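DNA processing protein DprA (Streptococcus pneumoniae, PDB 3UQZ) binds single-stranded DNA entering the cell during transformation, shields it from nucleases and helps load the RecA recombinase onto it. Local coordinates at residues V93-L104 against G185-G195. Numbering follows the deposited sequence.
Sequences VLLFYKGNLDLL and GNDHLVLSEYG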
ATOM      1  N   VAL A  93     -13.658 -27.972 -17.471  1.00 36.22           N
ATOM      2  CA  VAL A  93     -13.525 -29.241 -18.174  1.00 34.67           C
ATOM      3  C   VAL A  93     -13.644 -29.092 -19.712  1.00 36.95           C
ATOM      4  O   VAL A  93     -12.974 -29.813 -20.454  1.00 36.76           O
ATOM      5  CB  VAL A  93     -14.461 -30.276 -17.517  1.00 37.16           C
ATOM      6  CG1 VAL A  93     -15.737 -30.530 -18.311  1.00 36.52           C
ATOM      7  CG2 VAL A  93     -13.721 -31.544 -17.174  1.00 37.02           C
ATOM      8  N   LEU A  94     -14.441 -28.110 -20.172  1.00 31.22           N
ATOM      9  CA  LEU A  94     -14.666 -27.810 -21.585  1.00 30.05           C
ATOM     10  C   LEU A  94     -14.855 -26.295 -21.754  1.00 33.46           C
ATOM     11  O   LEU A  94     -15.597 -25.685 -20.985  1.00 32.88           O
ATOM     12  CB  LEU A  94     -15.905 -28.591 -22.103  1.00 29.21           C
ATOM     13  CG  LEU A  94     -16.363 -28.372 -23.561  1.00 32.11           C
ATOM     14  CD1 LEU A  94     -15.524 -29.162 -24.534  1.00 31.36           C
ATOM     15  CD2 LEU A  94     -17.818 -28.745 -23.730  1.00 31.99           C
ATOM     16  N   LEU A  95     -14.173 -25.702 -22.749  1.00 29.57           N
ATOM     17  CA  LEU A  95     -14.249 -24.271 -23.074  1.00 29.08           C
ATOM     18  C   LEU A  95     -14.520 -24.047 -24.549  1.00 33.75           C
ATOM     19  O   LEU A  95     -13.798 -24.569 -25.401  1.00 32.86           O
ATOM     20  CB  LEU A  95     -12.961 -23.489 -22.680  1.00 28.32           C
ATOM     21  CG  LEU A  95     -12.702 -23.226 -21.188  1.00 31.85           C
ATOM     22  CD1 LEU A  95     -11.262 -22.835 -20.949  1.00 31.39           C
ATOM     23  CD2 LEU A  95     -13.630 -22.165 -20.641  1.00 33.51           C
ATOM     24  N   PHE A  96     -15.554 -23.250 -24.844  1.00 31.67           N
ATOM     25  CA  PHE A  96     -15.910 -22.832 -26.193  1.00 32.13           C
ATOM     26  C   PHE A  96     -15.177 -21.532 -26.439  1.00 35.77           C
ATOM     27  O   PHE A  96     -14.966 -20.769 -25.495  1.00 36.52           O
ATOM     28  CB  PHE A  96     -17.411 -22.613 -26.334  1.00 34.26           C
ATOM     29  CG  PHE A  96     -18.215 -23.873 -26.197  1.00 36.36           C
ATOM     30  CD1 PHE A  96     -18.412 -24.711 -27.289  1.00 39.56           C
ATOM     31  CD2 PHE A  96     -18.787 -24.222 -24.981  1.00 38.24           C
ATOM     32  CE1 PHE A  96     -19.174 -25.877 -27.162  1.00 40.20           C
ATOM     33  CE2 PHE A  96     -19.538 -25.388 -24.854  1.00 40.75           C
ATOM     34  CZ  PHE A  96     -19.737 -26.202 -25.949  1.00 38.69           C
ATOM     35  N   TYR A  97     -14.762 -21.288 -27.687  1.00 31.22           N
ATOM     36  CA  TYR A  97     -14.002 -20.096 -28.026  1.00 29.91           C
ATOM     37  C   TYR A  97     -14.388 -19.486 -29.360  1.00 34.02           C
ATOM     38  O   TYR A  97     -15.006 -20.126 -30.212  1.00 34.00           O
ATOM     39  CB  TYR A  97     -12.489 -20.370 -27.948  1.00 30.15           C
ATOM     40  CG  TYR A  97     -11.945 -21.222 -29.070  1.00 31.80           C
ATOM     41  CD1 TYR A  97     -11.425 -20.645 -30.225  1.00 33.06           C
ATOM     42  CD2 TYR A  97     -11.918 -22.612 -28.963  1.00 33.30           C
ATOM     43  CE1 TYR A  97     -10.926 -21.424 -31.262  1.00 33.25           C
ATOM     44  CE2 TYR A  97     -11.419 -23.405 -29.996  1.00 34.67           C
ATOM     45  CZ  TYR A  97     -10.924 -22.806 -31.142  1.00 44.04           C
ATOM     46  OH  TYR A  97     -10.406 -23.586 -32.148  1.00 49.49           O
ATOM     47  N   LYS A  98     -13.979 -18.236 -29.519  1.00 30.36           N
ATOM     48  CA  LYS A  98     -14.153 -17.404 -30.688  1.00 29.63           C
ATOM     49  C   LYS A  98     -12.849 -16.615 -30.809  1.00 32.82           C
ATOM     50  O   LYS A  98     -12.541 -15.799 -29.951  1.00 32.87           O
ATOM     51  CB  LYS A  98     -15.367 -16.480 -30.486  1.00 31.82           C
ATOM     52  CG  LYS A  98     -15.732 -15.658 -31.699  1.00 43.23           C
ATOM     53  CD  LYS A  98     -16.947 -16.194 -32.436  1.00 48.34           C
ATOM     54  CE  LYS A  98     -17.329 -15.290 -33.593  1.00 61.01           C
ATOM     55  NZ  LYS A  98     -16.239 -15.154 -34.610  1.00 66.93           N
ATOM     56  N   GLY A  99     -12.063 -16.935 -31.821  1.00 29.52           N
ATOM     57  CA  GLY A  99     -10.802 -16.263 -32.072  1.00 29.53           C
ATOM     58  C   GLY A  99      -9.593 -17.165 -32.214  1.00 35.51           C
ATOM     59  O   GLY A  99      -9.701 -18.336 -32.594  1.00 34.31           O
ATOM     60  N   ASN A 100      -8.422 -16.589 -31.910  1.00 33.85           N
ATOM     61  CA  ASN A 100      -7.118 -17.210 -32.045  1.00 33.67           C
ATOM     62  C   ASN A 100      -6.633 -17.861 -30.758  1.00 38.01           C
ATOM     63  O   ASN A 100      -6.317 -17.162 -29.786  1.00 37.31           O
ATOM     64  CB  ASN A 100      -6.110 -16.168 -32.570  1.00 32.33           C
ATOM     65  CG  ASN A 100      -4.749 -16.690 -32.939  1.00 52.42           C
ATOM     66  OD1 ASN A 100      -4.526 -17.894 -33.167  1.00 49.55           O
ATOM     67  ND2 ASN A 100      -3.814 -15.766 -33.046  1.00 42.51           N
ATOM     68  N   LEU A 101      -6.515 -19.210 -30.779  1.00 34.28           N
ATOM     69  CA  LEU A 101      -6.029 -20.003 -29.649  1.00 33.31           C
ATOM     70  C   LEU A 101      -4.548 -19.789 -29.367  1.00 37.71           C
ATOM     71  O   LEU A 101      -4.088 -20.209 -28.308  1.00 38.06           O
ATOM     72  CB  LEU A 101      -6.293 -21.503 -29.858  1.00 32.98           C
ATOM     73  CG  LEU A 101      -7.693 -22.047 -29.595  1.00 36.82           C
ATOM     74  CD1 LEU A 101      -7.691 -23.566 -29.658  1.00 36.20           C
ATOM     75  CD2 LEU A 101      -8.229 -21.609 -28.245  1.00 37.93           C
ATOM     76  N   ASP A 102      -3.795 -19.165 -30.299  1.00 34.58           N
ATOM     77  CA  ASP A 102      -2.358 -18.928 -30.125  1.00 35.62           C
ATOM     78  C   ASP A 102      -2.042 -18.014 -28.943  1.00 38.60           C
ATOM     79  O   ASP A 102      -0.970 -18.135 -28.346  1.00 38.34           O
ATOM     80  CB  ASP A 102      -1.712 -18.406 -31.416  1.00 38.49           C
ATOM     81  CG  ASP A 102      -1.597 -19.442 -32.525  1.00 53.47           C
ATOM     82  OD1 ASP A 102      -1.513 -20.659 -32.204  1.00 51.74           O
ATOM     83  OD2 ASP A 102      -1.564 -19.038 -33.713  1.00 63.54           O
ATOM     84  N   LEU A 103      -3.002 -17.146 -28.572  1.00 33.28           N
ATOM     85  CA  LEU A 103      -2.893 -16.224 -27.447  1.00 31.95           C
ATOM     86  C   LEU A 103      -2.703 -16.963 -26.121  1.00 35.03           C
ATOM     87  O   LEU A 103      -2.109 -16.399 -25.199  1.00 34.43           O
ATOM     88  CB  LEU A 103      -4.113 -15.296 -27.393  1.00 31.62           C
ATOM     89  CG  LEU A 103      -4.036 -14.007 -28.239  1.00 35.13           C
ATOM     90  CD1 LEU A 103      -4.314 -14.279 -29.684  1.00 35.21           C
ATOM     91  CD2 LEU A 103      -5.074 -13.027 -27.802  1.00 36.83           C
ATOM     92  N   LEU A 104      -3.130 -18.246 -26.050  1.00 31.15           N
ATOM     93  CA  LEU A 104      -2.967 -19.087 -24.857  1.00 30.61           C
ATOM     94  C   LEU A 104      -1.515 -19.544 -24.685  1.00 36.45           C
ATOM     95  O   LEU A 104      -1.177 -20.090 -23.639  1.00 35.98           O
ATOM     96  CB  LEU A 104      -3.891 -20.319 -24.910  1.00 30.29           C
ATOM     97  CG  LEU A 104      -5.407 -20.122 -24.917  1.00 34.36           C
ATOM     98  CD1 LEU A 104      -6.118 -21.475 -25.107  1.00 33.76           C
ATOM     99  CD2 LEU A 104      -5.897 -19.450 -23.622  1.00 36.91           C
ATOM    100  N   GLY A 185     -13.410 -11.114 -30.474  1.00 30.55           N
ATOM    101  CA  GLY A 185     -13.687 -12.399 -31.107  1.00 30.81           C
ATOM    102  C   GLY A 185     -13.095 -12.529 -32.495  1.00 36.51           C
ATOM    103  O   GLY A 185     -12.753 -13.631 -32.913  1.00 37.15           O
ATOM    104  N   ASN A 186     -12.948 -11.403 -33.211  1.00 34.53           N
ATOM    105  CA  ASN A 186     -12.368 -11.353 -34.557  1.00 34.83           C
ATOM    106  C   ASN A 186     -10.838 -11.470 -34.544  1.00 40.16           C
ATOM    107  O   ASN A 186     -10.287 -12.428 -35.093  1.00 40.96           O
ATOM    108  CB  ASN A 186     -12.747 -10.048 -35.264  1.00 31.45           C
ATOM    109  CG  ASN A 186     -14.191  -9.897 -35.616  1.00 54.66           C
ATOM    110  OD1 ASN A 186     -14.833 -10.828 -36.122  1.00 56.06           O
ATOM    111  ND2 ASN A 186     -14.710  -8.680 -35.430  1.00 42.38           N
ATOM    112  N   ASP A 187     -10.165 -10.469 -33.964  1.00 35.83           N
ATOM    113  CA  ASP A 187      -8.714 -10.354 -33.956  1.00 36.30           C
ATOM    114  C   ASP A 187      -7.957 -10.991 -32.802  1.00 39.10           C
ATOM    115  O   ASP A 187      -6.761 -11.245 -32.955  1.00 39.07           O
ATOM    116  CB  ASP A 187      -8.316  -8.872 -34.086  1.00 39.22           C
ATOM    117  CG  ASP A 187      -8.629  -8.227 -35.426  1.00 52.10           C
ATOM    118  OD1 ASP A 187      -9.449  -8.790 -36.182  1.00 52.88           O
ATOM    119  OD2 ASP A 187      -8.067  -7.144 -35.705  1.00 59.84           O
ATOM    120  N   HIS A 188      -8.632 -11.227 -31.650  1.00 34.43           N
ATOM    121  CA  HIS A 188      -8.045 -11.759 -30.413  1.00 32.59           C
ATOM    122  C   HIS A 188      -8.689 -13.101 -30.025  1.00 33.64           C
ATOM    123  O   HIS A 188      -8.887 -13.925 -30.907  1.00 34.26           O
ATOM    124  CB  HIS A 188      -8.167 -10.687 -29.308  1.00 33.50           C
ATOM    125  CG  HIS A 188      -7.497  -9.403 -29.677  1.00 36.79           C
ATOM    126  ND1 HIS A 188      -6.204  -9.135 -29.284  1.00 38.70           N
ATOM    127  CD2 HIS A 188      -7.928  -8.403 -30.482  1.00 38.47           C
ATOM    128  CE1 HIS A 188      -5.891  -7.975 -29.843  1.00 38.27           C
ATOM    129  NE2 HIS A 188      -6.894  -7.500 -30.581  1.00 38.41           N
ATOM    130  N   LEU A 189      -9.027 -13.326 -28.732  1.00 27.04           N
ATOM    131  CA  LEU A 189      -9.643 -14.564 -28.243  1.00 24.55           C
ATOM    132  C   LEU A 189     -10.703 -14.319 -27.145  1.00 28.70           C
ATOM    133  O   LEU A 189     -10.444 -13.605 -26.173  1.00 28.44           O
ATOM    134  CB  LEU A 189      -8.544 -15.508 -27.729  1.00 23.36           C
ATOM    135  CG  LEU A 189      -8.950 -16.872 -27.151  1.00 25.77           C
ATOM    136  CD1 LEU A 189      -9.596 -17.785 -28.207  1.00 23.83           C
ATOM    137  CD2 LEU A 189      -7.749 -17.554 -26.519  1.00 26.36           C
ATOM    138  N   VAL A 190     -11.893 -14.921 -27.312  1.00 24.67           N
ATOM    139  CA  VAL A 190     -12.990 -14.864 -26.340  1.00 24.40           C
ATOM    140  C   VAL A 190     -13.224 -16.298 -25.891  1.00 29.07           C
ATOM    141  O   VAL A 190     -13.391 -17.181 -26.738  1.00 28.22           O
ATOM    142  CB  VAL A 190     -14.314 -14.236 -26.878  1.00 27.62           C
ATOM    143  CG1 VAL A 190     -15.329 -14.055 -25.756  1.00 27.02           C
ATOM    144  CG2 VAL A 190     -14.077 -12.912 -27.586  1.00 26.94           C
ATOM    145  N   LEU A 191     -13.213 -16.534 -24.576  1.00 26.19           N
ATOM    146  CA  LEU A 191     -13.452 -17.860 -24.001  1.00 25.79           C
ATOM    147  C   LEU A 191     -14.765 -17.883 -23.204  1.00 31.27           C
ATOM    148  O   LEU A 191     -15.161 -16.866 -22.607  1.00 31.05           O
ATOM    149  CB  LEU A 191     -12.291 -18.296 -23.094  1.00 25.29           C
ATOM    150  CG  LEU A 191     -10.918 -18.498 -23.737  1.00 29.52           C
ATOM    151  CD1 LEU A 191      -9.827 -18.564 -22.664  1.00 28.93           C
ATOM    152  CD2 LEU A 191     -10.879 -19.757 -24.635  1.00 30.37           C
ATOM    153  N   SER A 192     -15.430 -19.055 -23.184  1.00 27.62           N
ATOM    154  CA  SER A 192     -16.687 -19.269 -22.451  1.00 27.35           C
ATOM    155  C   SER A 192     -16.920 -20.741 -22.114  1.00 31.68           C
ATOM    156  O   SER A 192     -16.580 -21.618 -22.902  1.00 32.64           O
ATOM    157  CB  SER A 192     -17.882 -18.730 -23.239  1.00 30.03           C
ATOM    158  OG  SER A 192     -19.061 -18.746 -22.453  1.00 34.45           O
ATOM    159  N   GLU A 193     -17.516 -21.005 -20.952  1.00 27.45           N
ATOM    160  CA  GLU A 193     -17.875 -22.355 -20.508  1.00 26.54           C
ATOM    161  C   GLU A 193     -19.322 -22.635 -20.924  1.00 33.14           C
ATOM    162  O   GLU A 193     -19.759 -23.774 -20.866  1.00 34.56           O
ATOM    163  CB  GLU A 193     -17.796 -22.430 -18.976  1.00 26.88           C
ATOM    164  CG  GLU A 193     -16.617 -23.219 -18.444  1.00 34.51           C
ATOM    165  CD  GLU A 193     -16.616 -23.386 -16.940  1.00 53.84           C
ATOM    166  OE1 GLU A 193     -16.118 -24.429 -16.465  1.00 43.91           O
ATOM    167  OE2 GLU A 193     -17.160 -22.507 -16.235  1.00 49.16           O
ATOM    168  N   TYR A 194     -20.058 -21.579 -21.313  1.00 29.68           N
ATOM    169  CA  TYR A 194     -21.471 -21.587 -21.659  1.00 30.20           C
ATOM    170  C   TYR A 194     -21.752 -21.753 -23.142  1.00 36.75           C
ATOM    171  O   TYR A 194     -21.078 -21.173 -23.987  1.00 35.98           O
ATOM    172  CB  TYR A 194     -22.159 -20.347 -21.062  1.00 31.08           C
ATOM    173  CG  TYR A 194     -21.741 -20.137 -19.622  1.00 32.21           C
ATOM    174  CD1 TYR A 194     -22.189 -20.991 -18.614  1.00 33.19           C
ATOM    175  CD2 TYR A 194     -20.799 -19.172 -19.284  1.00 33.17           C
ATOM    176  CE1 TYR A 194     -21.722 -20.875 -17.306  1.00 32.52           C
ATOM    177  CE2 TYR A 194     -20.336 -19.040 -17.975  1.00 34.00           C
ATOM    178  CZ  TYR A 194     -20.811 -19.885 -16.988  1.00 40.10           C
ATOM    179  OH  TYR A 194     -20.347 -19.783 -15.702  1.00 44.47           O
ATOM    180  N   GLY A 195     -22.741 -22.579 -23.436  1.00 35.36           N
ATOM    181  CA  GLY A 195     -23.146 -22.903 -24.795  1.00 35.34           C
ATOM    182  C   GLY A 195     -24.000 -21.837 -25.448  1.00 39.47           C
ATOM    183  O   GLY A 195     -24.331 -20.837 -24.806  1.00 39.62           O
TER
HETATM  184  O   HOH W   1     -12.988 -15.559 -35.197  1.00 45.55           O
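The Phe96 ring has the carbonyl oxygens of Ser192 and Glu193 at its edge, close to its plane, while Tyr9 of helix 5-13 meets it edge-to-face. The Tyr97 ring carries Leu101 CD2 over the centre of one face, 3.7 Å above the plane, and Gly99 O at its edge; Leu189 CD1 approaches it obliquely, 3.9 Å from Tyr97 CD1. With CG flanked by both backbone neighbours of CA (chi1 73°), the end of the Tyr97 ring leads away from 189-192, while Tyr97 CB meets Leu191 CD2 at 3.7 Å. Leu189 packs against the 3-10 segment 101-104, where its CD2 meets Leu104 CG at 3.8 Å, the two side chains crossing at about a right angle. Paired backbone bonds join Phe96 with Ser192 and Lys98 with Val190, making strands 94-99 and 189-192 antiparallel neighbours; their axes, 4.7 Å apart at 166°, agree. Beyond them Asn100 N donates to His188 O at 2.9 Å, fairly straight at 168°. Gly99, bridged to Leu189 and with positive phi, adds a CA-H...O contact, CA to His188 O being 3.2 Å. Here antiparallel strands 73-75 and 94-99 join the parallel part of a Rossmann-like sheet, which begins with 189-192 and 161-164, as in the DprA/Smf family.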